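Local coordinates for protein pertussis toxin-like subunit ArtA (Escherichia coli, PDB 4Z9D) that probably transfers ADP-ribose from NAD to trimeric G proteins as the enzymatic subunit of a pertussis-like AB5 toxin, at residues A[77-82]-A[132-137]. The protein carries 2 engineered substitutions. Residues are numbered along the deposited sequence; the frame is centred on the assembly and turned at random.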
loop_
_atom_site.group_PDB
_atom_site.type_symbol
_atom_site.label_atom_id
_atom_site.label_comp_id
_atom_site.label_asym_id
_atom_site.label_seq_id
_atom_site.Cartn_x
_atom_site.Cartn_y
_atom_site.Cartn_z
ATOM N N LEU A 77 4.123 13.982 2.918
ATOM C CA LEU A 77 3.644 12.724 2.390
ATOM C C LEU A 77 3.706 12.805 0.880
ATOM O O LEU A 77 3.527 13.874 0.296
ATOM C CB LEU A 77 2.219 12.430 2.847
ATOM C CG LEU A 77 2.031 12.157 4.326
ATOM C CD1 LEU A 77 0.546 12.022 4.632
ATOM C CD2 LEU A 77 2.778 10.889 4.676
ATOM N N TYR A 78 3.974 11.669 0.256
ATOM C CA TYR A 78 4.031 11.563 -1.191
ATOM C C TYR A 78 3.081 10.460 -1.627
ATOM O O TYR A 78 2.901 9.473 -0.913
ATOM C CB TYR A 78 5.455 11.246 -1.666
ATOM C CG TYR A 78 6.498 12.261 -1.239
ATOM C CD1 TYR A 78 6.941 13.238 -2.111
ATOM C CD2 TYR A 78 7.055 12.216 0.037
ATOM C CE1 TYR A 78 7.903 14.147 -1.734
ATOM C CE2 TYR A 78 8.018 13.130 0.428
ATOM C CZ TYR A 78 8.437 14.096 -0.463
ATOM O OH TYR A 78 9.396 15.013 -0.086
ATOM N N ARG A 79 2.461 10.631 -2.787
ATOM C CA ARG A 79 1.724 9.544 -3.413
ATOM C C ARG A 79 2.589 8.969 -4.522
ATOM O O ARG A 79 2.934 9.681 -5.460
ATOM C CB ARG A 79 0.385 10.033 -3.981
ATOM C CG ARG A 79 -0.490 8.923 -4.550
ATOM C CD ARG A 79 -1.749 9.455 -5.191
ATOM N NE ARG A 79 -1.472 10.243 -6.393
ATOM C CZ ARG A 79 -1.689 11.549 -6.514
ATOM N NH1 ARG A 79 -2.208 12.235 -5.512
ATOM N NH2 ARG A 79 -1.405 12.161 -7.652
ATOM N N TYR A 80 2.956 7.700 -4.403
ATOM C CA TYR A 80 3.726 7.026 -5.439
ATOM C C TYR A 80 2.818 6.213 -6.345
ATOM O O TYR A 80 1.902 5.539 -5.867
ATOM C CB TYR A 80 4.787 6.116 -4.806
ATOM C CG TYR A 80 5.901 6.861 -4.133
ATOM C CD1 TYR A 80 7.050 7.209 -4.843
ATOM C CD2 TYR A 80 5.811 7.225 -2.796
ATOM C CE1 TYR A 80 8.077 7.893 -4.233
ATOM C CE2 TYR A 80 6.824 7.928 -2.182
ATOM C CZ TYR A 80 7.959 8.252 -2.903
ATOM O OH TYR A 80 8.982 8.941 -2.292
ATOM N N ARG A 81 3.057 6.282 -7.650
ATOM C CA ARG A 81 2.354 5.406 -8.578
ATOM C C ARG A 81 3.274 4.266 -8.941
ATOM O O ARG A 81 4.433 4.485 -9.273
ATOM C CB ARG A 81 1.915 6.138 -9.846
ATOM C CG ARG A 81 0.899 5.312 -10.620
ATOM C CD ARG A 81 0.658 5.824 -12.031
ATOM N NE ARG A 81 0.393 7.258 -12.098
ATOM C CZ ARG A 81 -0.761 7.798 -12.485
ATOM N NH1 ARG A 81 -1.792 7.031 -12.821
ATOM N NH2 ARG A 81 -0.884 9.119 -12.534
ATOM N N ILE A 82 2.755 3.043 -8.883
ATOM C CA ILE A 82 3.607 1.862 -8.976
ATOM C C ILE A 82 3.064 0.836 -9.953
ATOM O O ILE A 82 1.884 0.517 -9.922
ATOM C CB ILE A 82 3.752 1.179 -7.591
ATOM C CG1 ILE A 82 4.154 2.186 -6.505
ATOM C CG2 ILE A 82 4.736 -0.012 -7.640
ATOM C CD1 ILE A 82 3.940 1.658 -5.086
ATOM N N GLU A 132 6.403 7.304 -10.647
ATOM C CA GLU A 132 6.452 8.722 -10.331
ATOM C C GLU A 132 6.034 8.978 -8.892
ATOM O O GLU A 132 5.524 8.090 -8.202
ATOM C CB GLU A 132 5.553 9.513 -11.307
ATOM C CG GLU A 132 4.075 9.136 -11.223
ATOM C CD GLU A 132 3.225 9.747 -12.336
ATOM O OE1 GLU A 132 1.980 9.656 -12.236
ATOM O OE2 GLU A 132 3.793 10.309 -13.304
ATOM N N ALA A 133 6.258 10.200 -8.442
ATOM C CA ALA A 133 5.821 10.605 -7.123
ATOM C C ALA A 133 5.161 11.970 -7.207
ATOM O O ALA A 133 5.471 12.754 -8.095
ATOM C CB ALA A 133 6.981 10.643 -6.167
ATOM N N VAL A 134 4.232 12.226 -6.294
ATOM C CA VAL A 134 3.629 13.549 -6.147
ATOM C C VAL A 134 3.664 13.948 -4.675
ATOM O O VAL A 134 3.112 13.233 -3.835
ATOM C CB VAL A 134 2.164 13.566 -6.649
ATOM C CG1 VAL A 134 1.516 14.919 -6.367
ATOM C CG2 VAL A 134 2.101 13.240 -8.126
ATOM N N GLU A 135 4.288 15.081 -4.349
ATOM C CA GLU A 135 4.242 15.590 -2.973
ATOM C C GLU A 135 2.825 16.043 -2.675
ATOM O O GLU A 135 2.242 16.754 -3.482
ATOM C CB GLU A 135 5.196 16.775 -2.757
ATOM C CG GLU A 135 6.550 16.653 -3.420
ATOM C CD GLU A 135 7.524 17.737 -2.969
ATOM O OE1 GLU A 135 8.639 17.813 -3.542
ATOM O OE2 GLU A 135 7.176 18.509 -2.044
ATOM N N LEU A 136 2.283 15.664 -1.524
ATOM C CA LEU A 136 0.919 16.070 -1.165
ATOM C C LEU A 136 0.945 17.297 -0.270
ATOM O O LEU A 136 1.791 17.413 0.609
ATOM C CB LEU A 136 0.169 14.926 -0.472
ATOM C CG LEU A 136 0.000 13.627 -1.270
ATOM C CD1 LEU A 136 -0.703 12.559 -0.466
ATOM C CD2 LEU A 136 -0.765 13.901 -2.551
ATOM N N THR A 137 0.063 18.254 -0.537
ATOM C CA THR A 137 -0.051 19.421 0.333
ATOM C C THR A 137 -1.248 19.255 1.270
ATOM O O THR A 137 -2.235 18.614 0.906
ATOM C CB THR A 137 -0.196 20.717 -0.484
ATOM O OG1 THR A 137 -1.462 20.710 -1.141
ATOM C CG2 THR A 137 0.915 20.817 -1.541
#
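Arg79 and Val134 face each other as a hydrogen-bonded pair where strands 77-82 and 132-137 run antiparallel, the two middle strands of the four-stranded antiparallel sheet in this ADP-ribosyltransferase fold. Their backbones bond twice, Arg79 N to Val134 O at 2.9 Å and Val134 N to Arg79 O at 3.0 Å. The side chain of Leu77 is about 5 Å from the bound NAD. Arg81, two residues along and on the same face as Arg79, lies beside Glu132. Its CB touches Glu132 CG; CG then stands anti to the backbone N (chi1 -166°), CD passes Glu132 OE1, and a bend at chi3 brings NE round to that oxygen. Arg81 NE and NH2 both donate to Glu132 OE1, each at 2.9 Å, in a bent salt bridge that lies in the guanidinium plane and draws CZ close too. NH2 meets OE1 nearly along its C-O axis, whereas NE comes from above the carboxylate plane, the two flat groups being 61° apart. Arg79 lays its guanidinium face over Val134 CB, with NH1 3.7 Å from Leu136 CD2, and NH2 goes on to a salt bridge with Asp147 of the outer strand 144-152; helix 57-68 packs against this face. Tyr78 and Tyr80 occupy the other face, beside Pro15 of helix 15-21, and the Tyr80 hydroxyl bonds to Arg13 O. The Tyr78 ring lies alongside Glu135, Tyr78 CE1 3.3 Å from Glu135 CG. At Tyr80, CE1 rests 3.5 Å from Ala133 CB.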